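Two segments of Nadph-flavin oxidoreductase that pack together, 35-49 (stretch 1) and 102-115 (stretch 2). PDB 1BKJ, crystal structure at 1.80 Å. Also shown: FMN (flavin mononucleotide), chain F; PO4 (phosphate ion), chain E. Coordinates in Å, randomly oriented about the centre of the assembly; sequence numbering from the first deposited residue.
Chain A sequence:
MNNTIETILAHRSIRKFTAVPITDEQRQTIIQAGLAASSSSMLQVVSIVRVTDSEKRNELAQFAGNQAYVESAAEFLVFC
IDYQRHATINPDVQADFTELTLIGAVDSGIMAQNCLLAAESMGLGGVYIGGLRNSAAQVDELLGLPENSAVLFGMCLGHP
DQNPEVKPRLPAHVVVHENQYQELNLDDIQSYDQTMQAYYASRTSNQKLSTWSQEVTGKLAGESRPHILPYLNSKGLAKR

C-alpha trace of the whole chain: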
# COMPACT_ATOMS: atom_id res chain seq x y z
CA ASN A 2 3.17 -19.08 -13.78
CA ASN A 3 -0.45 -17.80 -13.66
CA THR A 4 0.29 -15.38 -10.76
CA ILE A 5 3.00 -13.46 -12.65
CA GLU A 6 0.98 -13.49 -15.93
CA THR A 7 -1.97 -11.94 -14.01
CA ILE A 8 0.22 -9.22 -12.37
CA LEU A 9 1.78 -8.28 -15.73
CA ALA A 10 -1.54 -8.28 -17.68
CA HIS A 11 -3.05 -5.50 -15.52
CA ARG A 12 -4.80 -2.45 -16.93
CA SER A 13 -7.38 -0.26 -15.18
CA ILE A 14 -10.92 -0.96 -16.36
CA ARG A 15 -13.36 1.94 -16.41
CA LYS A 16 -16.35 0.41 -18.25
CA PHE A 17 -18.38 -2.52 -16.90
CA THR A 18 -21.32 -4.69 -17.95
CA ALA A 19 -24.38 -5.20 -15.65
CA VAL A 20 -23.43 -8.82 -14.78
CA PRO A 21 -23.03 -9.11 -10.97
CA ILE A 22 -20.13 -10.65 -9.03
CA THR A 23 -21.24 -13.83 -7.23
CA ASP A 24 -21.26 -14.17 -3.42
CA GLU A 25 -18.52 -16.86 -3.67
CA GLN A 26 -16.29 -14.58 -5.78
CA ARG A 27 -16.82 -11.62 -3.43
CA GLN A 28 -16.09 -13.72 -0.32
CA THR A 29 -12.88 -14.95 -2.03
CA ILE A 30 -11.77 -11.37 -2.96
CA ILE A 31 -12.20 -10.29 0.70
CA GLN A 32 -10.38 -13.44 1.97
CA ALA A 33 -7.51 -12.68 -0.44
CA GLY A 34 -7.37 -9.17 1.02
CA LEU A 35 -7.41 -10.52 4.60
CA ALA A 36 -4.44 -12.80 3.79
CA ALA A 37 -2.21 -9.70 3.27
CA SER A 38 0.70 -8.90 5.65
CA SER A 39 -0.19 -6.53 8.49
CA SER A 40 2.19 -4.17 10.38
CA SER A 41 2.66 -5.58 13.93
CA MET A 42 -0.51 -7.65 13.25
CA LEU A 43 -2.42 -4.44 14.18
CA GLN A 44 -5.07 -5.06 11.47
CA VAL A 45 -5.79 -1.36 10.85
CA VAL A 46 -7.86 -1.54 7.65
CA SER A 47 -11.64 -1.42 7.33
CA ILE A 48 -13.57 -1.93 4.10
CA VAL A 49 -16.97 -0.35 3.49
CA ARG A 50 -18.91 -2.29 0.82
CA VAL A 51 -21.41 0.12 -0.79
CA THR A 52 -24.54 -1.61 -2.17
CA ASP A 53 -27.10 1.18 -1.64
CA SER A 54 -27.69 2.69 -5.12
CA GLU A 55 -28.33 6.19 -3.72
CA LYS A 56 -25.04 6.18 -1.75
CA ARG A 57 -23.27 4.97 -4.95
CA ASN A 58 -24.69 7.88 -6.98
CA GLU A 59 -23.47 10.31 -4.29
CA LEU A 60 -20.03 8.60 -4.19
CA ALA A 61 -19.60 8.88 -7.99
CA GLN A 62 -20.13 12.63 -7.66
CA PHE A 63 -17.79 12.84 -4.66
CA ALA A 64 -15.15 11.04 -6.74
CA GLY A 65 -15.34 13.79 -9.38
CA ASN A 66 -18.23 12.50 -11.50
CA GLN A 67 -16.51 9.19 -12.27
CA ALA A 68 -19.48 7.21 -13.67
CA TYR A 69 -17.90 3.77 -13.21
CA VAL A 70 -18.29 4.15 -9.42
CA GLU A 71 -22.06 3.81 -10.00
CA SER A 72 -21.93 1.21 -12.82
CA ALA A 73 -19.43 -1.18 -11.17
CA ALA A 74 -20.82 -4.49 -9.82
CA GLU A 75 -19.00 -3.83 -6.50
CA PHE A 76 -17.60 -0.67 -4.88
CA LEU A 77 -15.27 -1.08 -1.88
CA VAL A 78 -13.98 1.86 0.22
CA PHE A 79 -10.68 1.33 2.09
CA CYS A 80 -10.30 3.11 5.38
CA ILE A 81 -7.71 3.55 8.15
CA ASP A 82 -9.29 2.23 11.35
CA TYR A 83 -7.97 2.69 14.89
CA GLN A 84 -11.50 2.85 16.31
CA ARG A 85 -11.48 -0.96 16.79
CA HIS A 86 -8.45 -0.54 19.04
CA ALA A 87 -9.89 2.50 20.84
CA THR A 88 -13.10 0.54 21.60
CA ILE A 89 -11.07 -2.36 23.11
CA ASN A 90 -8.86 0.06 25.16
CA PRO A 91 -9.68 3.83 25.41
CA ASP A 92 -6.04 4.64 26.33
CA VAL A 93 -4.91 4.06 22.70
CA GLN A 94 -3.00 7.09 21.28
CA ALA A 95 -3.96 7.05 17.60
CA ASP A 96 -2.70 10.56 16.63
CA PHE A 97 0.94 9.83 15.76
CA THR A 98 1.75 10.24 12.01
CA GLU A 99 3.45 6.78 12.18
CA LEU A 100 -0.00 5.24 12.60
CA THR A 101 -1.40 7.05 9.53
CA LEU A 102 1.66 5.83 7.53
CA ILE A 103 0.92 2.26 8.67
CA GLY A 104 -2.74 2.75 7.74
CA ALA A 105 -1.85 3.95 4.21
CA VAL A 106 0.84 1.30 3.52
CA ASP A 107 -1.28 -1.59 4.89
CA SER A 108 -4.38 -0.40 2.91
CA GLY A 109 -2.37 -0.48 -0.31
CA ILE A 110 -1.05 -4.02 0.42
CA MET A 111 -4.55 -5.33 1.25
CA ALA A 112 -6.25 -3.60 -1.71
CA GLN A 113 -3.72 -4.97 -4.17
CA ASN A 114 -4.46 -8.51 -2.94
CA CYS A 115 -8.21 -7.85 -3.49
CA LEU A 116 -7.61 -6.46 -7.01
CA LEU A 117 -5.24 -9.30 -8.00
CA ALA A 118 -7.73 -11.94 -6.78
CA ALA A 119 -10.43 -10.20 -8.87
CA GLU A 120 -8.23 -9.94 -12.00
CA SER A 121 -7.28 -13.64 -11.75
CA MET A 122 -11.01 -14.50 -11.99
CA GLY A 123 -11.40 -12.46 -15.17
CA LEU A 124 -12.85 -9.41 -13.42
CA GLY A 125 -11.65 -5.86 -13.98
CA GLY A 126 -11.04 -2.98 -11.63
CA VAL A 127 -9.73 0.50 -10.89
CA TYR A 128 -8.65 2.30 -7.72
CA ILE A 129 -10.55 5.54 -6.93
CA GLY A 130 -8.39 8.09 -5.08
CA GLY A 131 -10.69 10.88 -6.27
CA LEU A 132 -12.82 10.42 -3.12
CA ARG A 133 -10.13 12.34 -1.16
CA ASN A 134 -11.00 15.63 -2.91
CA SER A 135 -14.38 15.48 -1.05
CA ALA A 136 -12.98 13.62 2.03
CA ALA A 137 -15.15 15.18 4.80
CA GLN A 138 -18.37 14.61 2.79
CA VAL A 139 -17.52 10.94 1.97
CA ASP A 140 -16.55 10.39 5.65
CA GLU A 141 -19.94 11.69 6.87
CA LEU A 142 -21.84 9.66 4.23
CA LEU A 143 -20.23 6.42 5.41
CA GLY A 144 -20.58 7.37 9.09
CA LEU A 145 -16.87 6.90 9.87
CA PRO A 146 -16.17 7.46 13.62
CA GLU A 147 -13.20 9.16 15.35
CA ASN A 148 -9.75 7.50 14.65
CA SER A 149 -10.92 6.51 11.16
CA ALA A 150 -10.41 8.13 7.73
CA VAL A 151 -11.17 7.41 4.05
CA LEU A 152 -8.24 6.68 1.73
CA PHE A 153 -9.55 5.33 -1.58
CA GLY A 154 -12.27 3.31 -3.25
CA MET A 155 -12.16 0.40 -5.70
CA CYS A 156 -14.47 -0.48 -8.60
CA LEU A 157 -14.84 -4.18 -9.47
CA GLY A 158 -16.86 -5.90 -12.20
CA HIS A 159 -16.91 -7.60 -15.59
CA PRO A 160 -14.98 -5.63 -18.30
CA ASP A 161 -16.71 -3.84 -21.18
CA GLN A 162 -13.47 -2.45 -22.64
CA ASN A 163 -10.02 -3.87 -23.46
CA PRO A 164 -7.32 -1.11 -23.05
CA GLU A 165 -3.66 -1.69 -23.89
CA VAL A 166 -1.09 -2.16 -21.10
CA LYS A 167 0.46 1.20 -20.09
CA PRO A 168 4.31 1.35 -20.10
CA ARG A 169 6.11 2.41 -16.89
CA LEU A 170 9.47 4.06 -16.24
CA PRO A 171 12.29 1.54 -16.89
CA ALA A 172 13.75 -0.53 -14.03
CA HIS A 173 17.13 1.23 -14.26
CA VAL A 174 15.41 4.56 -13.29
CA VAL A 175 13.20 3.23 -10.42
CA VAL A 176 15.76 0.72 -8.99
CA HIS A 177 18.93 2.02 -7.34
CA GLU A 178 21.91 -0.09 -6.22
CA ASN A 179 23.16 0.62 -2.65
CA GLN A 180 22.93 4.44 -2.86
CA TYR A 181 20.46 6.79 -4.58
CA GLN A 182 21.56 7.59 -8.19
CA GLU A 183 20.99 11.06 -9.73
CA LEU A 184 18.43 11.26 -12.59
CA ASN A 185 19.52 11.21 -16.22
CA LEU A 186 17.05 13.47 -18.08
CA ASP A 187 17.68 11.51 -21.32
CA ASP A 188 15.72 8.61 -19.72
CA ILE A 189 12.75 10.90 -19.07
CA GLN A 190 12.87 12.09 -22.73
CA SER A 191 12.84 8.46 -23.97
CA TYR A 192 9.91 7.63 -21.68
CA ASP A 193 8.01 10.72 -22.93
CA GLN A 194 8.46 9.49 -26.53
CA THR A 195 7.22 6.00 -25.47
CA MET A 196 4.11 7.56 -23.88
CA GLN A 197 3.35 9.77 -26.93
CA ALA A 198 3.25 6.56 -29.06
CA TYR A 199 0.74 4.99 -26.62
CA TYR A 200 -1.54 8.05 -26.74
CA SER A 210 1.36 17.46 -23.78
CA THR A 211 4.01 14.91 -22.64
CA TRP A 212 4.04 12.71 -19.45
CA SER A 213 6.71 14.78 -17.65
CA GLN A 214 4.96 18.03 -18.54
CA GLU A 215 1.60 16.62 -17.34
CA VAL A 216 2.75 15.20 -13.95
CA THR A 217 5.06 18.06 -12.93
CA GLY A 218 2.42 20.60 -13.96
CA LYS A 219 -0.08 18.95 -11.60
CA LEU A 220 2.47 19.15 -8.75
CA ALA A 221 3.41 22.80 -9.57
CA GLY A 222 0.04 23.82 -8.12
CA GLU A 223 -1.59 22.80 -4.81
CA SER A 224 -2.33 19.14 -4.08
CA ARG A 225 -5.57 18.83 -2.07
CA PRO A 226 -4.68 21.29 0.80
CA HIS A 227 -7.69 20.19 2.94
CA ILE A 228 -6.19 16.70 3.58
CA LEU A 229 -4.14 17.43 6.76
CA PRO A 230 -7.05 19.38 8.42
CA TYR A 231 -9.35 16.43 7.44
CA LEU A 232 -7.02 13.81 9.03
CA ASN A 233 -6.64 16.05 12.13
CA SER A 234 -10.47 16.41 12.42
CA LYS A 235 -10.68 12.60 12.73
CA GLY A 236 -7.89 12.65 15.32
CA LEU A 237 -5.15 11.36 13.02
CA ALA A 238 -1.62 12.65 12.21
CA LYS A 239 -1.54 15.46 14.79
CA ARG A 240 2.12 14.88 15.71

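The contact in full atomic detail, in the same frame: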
# COMPACT_ATOMS: atom_id res chain seq x y z
N LEU A 35 -7.71 -10.21 3.20
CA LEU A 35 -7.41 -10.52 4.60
C LEU A 35 -6.09 -11.27 4.80
O LEU A 35 -5.42 -11.07 5.80
CB LEU A 35 -8.56 -11.27 5.26
CG LEU A 35 -9.85 -10.50 5.51
CD1 LEU A 35 -10.87 -11.47 6.04
CD2 LEU A 35 -9.64 -9.37 6.48
N ALA A 36 -5.68 -12.03 3.78
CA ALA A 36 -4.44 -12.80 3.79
C ALA A 36 -3.17 -11.94 3.63
O ALA A 36 -2.05 -12.47 3.70
CB ALA A 36 -4.49 -13.90 2.70
N ALA A 37 -3.34 -10.63 3.43
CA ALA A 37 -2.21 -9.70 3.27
C ALA A 37 -1.43 -9.51 4.58
O ALA A 37 -2.00 -9.67 5.66
CB ALA A 37 -2.72 -8.35 2.79
N SER A 38 -0.14 -9.18 4.48
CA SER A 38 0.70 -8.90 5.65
C SER A 38 0.12 -7.69 6.38
O SER A 38 -0.48 -6.81 5.75
CB SER A 38 2.13 -8.56 5.22
OG SER A 38 2.80 -9.68 4.68
N SER A 39 0.33 -7.62 7.68
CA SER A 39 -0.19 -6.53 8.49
C SER A 39 0.91 -6.06 9.46
O SER A 39 1.52 -6.90 10.14
CB SER A 39 -1.43 -7.01 9.25
OG SER A 39 -1.87 -6.05 10.19
N SER A 40 1.16 -4.75 9.50
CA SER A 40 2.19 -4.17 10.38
C SER A 40 1.87 -4.45 11.84
O SER A 40 0.80 -4.07 12.30
CB SER A 40 2.31 -2.66 10.19
OG SER A 40 2.61 -2.31 8.86
N SER A 41 2.77 -5.18 12.50
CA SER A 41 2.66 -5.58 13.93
C SER A 41 1.36 -6.34 14.24
O SER A 41 0.92 -6.39 15.40
CB SER A 41 2.84 -4.38 14.88
OG SER A 41 4.04 -3.67 14.63
N MET A 42 0.76 -6.92 13.19
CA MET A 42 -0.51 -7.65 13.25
C MET A 42 -1.63 -6.76 13.86
O MET A 42 -2.59 -7.25 14.46
CB MET A 42 -0.32 -8.98 14.01
CG MET A 42 -1.37 -10.04 13.77
SD MET A 42 -1.77 -10.33 12.06
CE MET A 42 -2.72 -11.82 12.22
N LEU A 43 -1.50 -5.44 13.65
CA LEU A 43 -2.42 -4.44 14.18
C LEU A 43 -3.79 -4.47 13.53
O LEU A 43 -4.77 -4.12 14.16
CB LEU A 43 -1.81 -3.04 14.08
CG LEU A 43 -0.59 -2.66 14.95
CD1 LEU A 43 0.09 -1.39 14.42
CD2 LEU A 43 -1.01 -2.48 16.39
N GLN A 44 -3.84 -4.94 12.28
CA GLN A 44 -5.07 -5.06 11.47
C GLN A 44 -5.86 -3.74 11.50
O GLN A 44 -6.94 -3.64 12.07
CB GLN A 44 -5.88 -6.28 11.91
CG GLN A 44 -5.11 -7.57 11.66
CD GLN A 44 -5.85 -8.80 12.09
OE1 GLN A 44 -6.79 -9.23 11.43
NE2 GLN A 44 -5.46 -9.36 13.22
N VAL A 45 -5.27 -2.73 10.86
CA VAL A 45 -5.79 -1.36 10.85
C VAL A 45 -6.64 -0.89 9.66
O VAL A 45 -6.87 0.31 9.48
CB VAL A 45 -4.63 -0.35 11.05
CG1 VAL A 45 -3.94 -0.66 12.32
CG2 VAL A 45 -3.62 -0.41 9.90
N VAL A 46 -7.06 -1.85 8.83
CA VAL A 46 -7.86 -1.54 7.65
C VAL A 46 -9.31 -2.00 7.79
O VAL A 46 -9.60 -3.07 8.33
CB VAL A 46 -7.23 -2.18 6.37
CG1 VAL A 46 -7.95 -1.70 5.10
CG2 VAL A 46 -5.73 -1.87 6.29
N SER A 47 -10.22 -1.12 7.36
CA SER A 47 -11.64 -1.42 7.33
C SER A 47 -12.11 -1.17 5.90
O SER A 47 -11.61 -0.25 5.22
CB SER A 47 -12.45 -0.55 8.29
OG SER A 47 -12.49 -1.18 9.55
N ILE A 48 -13.00 -2.04 5.44
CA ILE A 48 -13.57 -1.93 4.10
C ILE A 48 -15.05 -1.64 4.23
O ILE A 48 -15.73 -2.25 5.05
CB ILE A 48 -13.39 -3.25 3.27
CG1 ILE A 48 -11.91 -3.62 3.15
CG2 ILE A 48 -14.05 -3.11 1.86
CD1 ILE A 48 -11.64 -4.96 2.49
N VAL A 49 -15.54 -0.64 3.49
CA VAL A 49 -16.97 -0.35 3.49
C VAL A 49 -17.47 -0.75 2.10
O VAL A 49 -17.02 -0.20 1.09
CB VAL A 49 -17.32 1.14 3.79
CG1 VAL A 49 -18.83 1.32 3.79
CG2 VAL A 49 -16.77 1.59 5.13
N LEU A 102 0.78 6.42 8.54
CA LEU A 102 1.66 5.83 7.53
C LEU A 102 1.41 4.34 7.44
O LEU A 102 1.35 3.81 6.34
CB LEU A 102 3.14 6.03 7.85
CG LEU A 102 3.87 7.35 7.63
CD1 LEU A 102 5.37 7.05 7.64
CD2 LEU A 102 3.46 7.99 6.29
N ILE A 103 1.21 3.70 8.60
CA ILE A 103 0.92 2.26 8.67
C ILE A 103 -0.43 2.01 8.01
O ILE A 103 -0.55 1.09 7.21
CB ILE A 103 0.95 1.71 10.14
CG1 ILE A 103 2.40 1.49 10.56
CG2 ILE A 103 0.16 0.37 10.29
CD1 ILE A 103 2.55 1.13 12.05
N GLY A 104 -1.41 2.86 8.32
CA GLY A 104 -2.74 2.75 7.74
C GLY A 104 -2.74 2.83 6.21
O GLY A 104 -3.38 2.02 5.56
N ALA A 105 -1.97 3.76 5.66
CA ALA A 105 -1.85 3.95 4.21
C ALA A 105 -1.09 2.81 3.50
O ALA A 105 -1.54 2.32 2.46
CB ALA A 105 -1.20 5.29 3.91
N VAL A 106 0.04 2.39 4.08
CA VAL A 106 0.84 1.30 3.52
C VAL A 106 0.05 -0.02 3.55
O VAL A 106 -0.07 -0.70 2.53
CB VAL A 106 2.20 1.16 4.29
CG1 VAL A 106 2.91 -0.15 3.95
CG2 VAL A 106 3.12 2.31 3.93
N ASP A 107 -0.51 -0.35 4.72
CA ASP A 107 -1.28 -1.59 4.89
C ASP A 107 -2.55 -1.64 4.02
O ASP A 107 -2.90 -2.72 3.56
CB ASP A 107 -1.61 -1.84 6.36
CG ASP A 107 -0.39 -2.30 7.18
OD1 ASP A 107 0.78 -2.06 6.78
OD2 ASP A 107 -0.60 -2.89 8.25
N SER A 108 -3.18 -0.48 3.77
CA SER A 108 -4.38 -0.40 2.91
C SER A 108 -4.03 -0.73 1.47
O SER A 108 -4.76 -1.44 0.82
CB SER A 108 -5.01 0.99 2.96
OG SER A 108 -5.69 1.19 4.18
N GLY A 109 -2.87 -0.22 1.03
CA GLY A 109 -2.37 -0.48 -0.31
C GLY A 109 -2.04 -1.96 -0.52
O GLY A 109 -2.40 -2.52 -1.55
N ILE A 110 -1.40 -2.59 0.47
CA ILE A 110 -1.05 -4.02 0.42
C ILE A 110 -2.34 -4.86 0.33
O ILE A 110 -2.47 -5.70 -0.56
CB ILE A 110 -0.25 -4.44 1.69
CG1 ILE A 110 1.08 -3.71 1.73
CG2 ILE A 110 -0.01 -5.96 1.73
CD1 ILE A 110 1.78 -3.82 3.05
N MET A 111 -3.29 -4.60 1.23
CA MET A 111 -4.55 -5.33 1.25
C MET A 111 -5.37 -5.17 -0.04
O MET A 111 -5.85 -6.17 -0.59
CB MET A 111 -5.40 -4.90 2.46
CG MET A 111 -6.69 -5.64 2.56
SD MET A 111 -7.68 -5.20 3.92
CE MET A 111 -7.05 -6.33 5.09
N ALA A 112 -5.50 -3.92 -0.50
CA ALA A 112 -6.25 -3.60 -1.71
C ALA A 112 -5.68 -4.25 -2.96
O ALA A 112 -6.44 -4.69 -3.82
CB ALA A 112 -6.36 -2.13 -1.89
N GLN A 113 -4.35 -4.35 -3.03
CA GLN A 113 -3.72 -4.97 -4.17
C GLN A 113 -3.99 -6.47 -4.20
O GLN A 113 -4.13 -7.03 -5.28
CB GLN A 113 -2.23 -4.64 -4.26
CG GLN A 113 -1.50 -5.13 -5.52
CD GLN A 113 -2.13 -4.68 -6.85
OE1 GLN A 113 -2.88 -3.71 -6.91
NE2 GLN A 113 -1.81 -5.40 -7.92
N ASN A 114 -4.13 -7.09 -3.03
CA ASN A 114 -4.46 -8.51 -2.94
C ASN A 114 -5.89 -8.73 -3.46
O ASN A 114 -6.13 -9.63 -4.26
CB ASN A 114 -4.34 -9.02 -1.51
CG ASN A 114 -3.03 -9.74 -1.25
OD1 ASN A 114 -2.09 -9.70 -2.04
ND2 ASN A 114 -2.97 -10.43 -0.13
N CYS A 115 -6.80 -7.82 -3.08
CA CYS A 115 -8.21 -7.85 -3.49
C CYS A 115 -8.32 -7.71 -5.01
O CYS A 115 -8.97 -8.54 -5.65
CB CYS A 115 -9.00 -6.72 -2.83
SG CYS A 115 -9.31 -6.93 -1.08
N1 FMN F . 7.82 -8.46 10.51
C2 FMN F . 9.03 -8.50 11.14
O2 FMN F . 9.48 -9.51 11.63
N3 FMN F . 9.66 -7.25 11.18
C4 FMN F . 9.23 -6.04 10.62
O4 FMN F . 9.96 -5.04 10.71
C4A FMN F . 7.89 -6.12 10.04
N5 FMN F . 7.44 -4.98 9.36
C5A FMN F . 6.25 -4.99 8.62
C6 FMN F . 5.88 -3.83 7.97
C7 FMN F . 4.77 -3.85 7.14
C7M FMN F . 4.62 -2.69 6.14
C8 FMN F . 3.90 -5.01 7.08
C8M FMN F . 2.64 -5.06 6.26
C9 FMN F . 4.22 -6.16 7.79
C9A FMN F . 5.45 -6.21 8.55
N10 FMN F . 5.93 -7.39 9.21
C10 FMN F . 7.17 -7.36 9.93
C1' FMN F . 5.39 -8.63 9.01
C2' FMN F . 4.42 -9.20 10.07
O2' FMN F . 4.43 -8.76 11.41
C3' FMN F . 3.21 -9.89 9.60
O3' FMN F . 2.71 -9.53 8.34
C4' FMN F . 2.23 -10.50 10.55
O4' FMN F . 2.44 -10.54 11.95
C5' FMN F . 1.12 -11.30 9.97
O5' FMN F . 1.83 -12.53 9.71
P FMN F . 2.03 -13.20 8.29
O1P FMN F . 0.67 -13.62 7.96
O2P FMN F . 2.95 -14.30 8.58
O3P FMN F . 2.58 -12.20 7.35
P PO4 E . 6.43 -6.44 13.48
O1 PO4 E . 6.04 -5.74 14.78
O2 PO4 E . 5.45 -6.42 12.37
O3 PO4 E . 7.58 -5.53 13.15
O4 PO4 E . 6.69 -7.84 14.05
O HOH W 1 -1.28 -12.79 0.95
O HOH W 2 -2.80 -5.19 4.94
O HOH W 3 -3.02 -3.66 9.16

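The contact is built around one buried carboxylate. Asp107, on the face of the helix that looks toward stretch 1, has chi1 at -73° (m), which carries its carboxylate out to the backbone of the serine-rich loop. There it binds Ser40 twice: Ser40 N donates to Asp107 OD2 at 2.8 Å, nearly straight at 164°, and Ser40 OG donates to Asp107 OD1, also at 2.8 Å. The m rotamer of Ser40 (-58°) places its hydroxyl for the second bond, so a single small residue serves both carboxylate oxygens. A water adds to the network, donating to Asp107 OD2 (2.7 Å) and accepting from Val45 N (3.0 Å); it also lies 2.8 Å from Ser39 OG. The CB of Ser39 points away from the helix, and its t rotamer leaves OG able to accept from Gln44 N at 3.1 Å, which braces the turn.

Apolar packing flanks this polar centre. Toward the start of the helix, Ile103 CG2 meets Val45 CG2 at 3.9 Å, and that same Val45 methyl lies 3.9 Å from Gly104 CA, packing directly on the helix backbone there. Further along, Met111 has more of its surface covered by the other stretch than any other residue here. Its t, t, m conformation extends the chain before turning its end, bringing SD within 3.7 Å of Val46 CG1 and CE within 4.2 Å of Leu35 CD2. Ile48 starts sideways, but its m, t side chain brings CD1 to 4.2 Å from Met111 SD.

Ala37 suits a tight place: its CB sits 3.8 Å from Ile110 CG2 and 3.9 Å from Met111 CA. Ser108 turns its hydroxyl back to Gly104 O (2.8 Å), satisfying it within the helix while Val46 CG2 packs 3.7 Å from Ser108 OG.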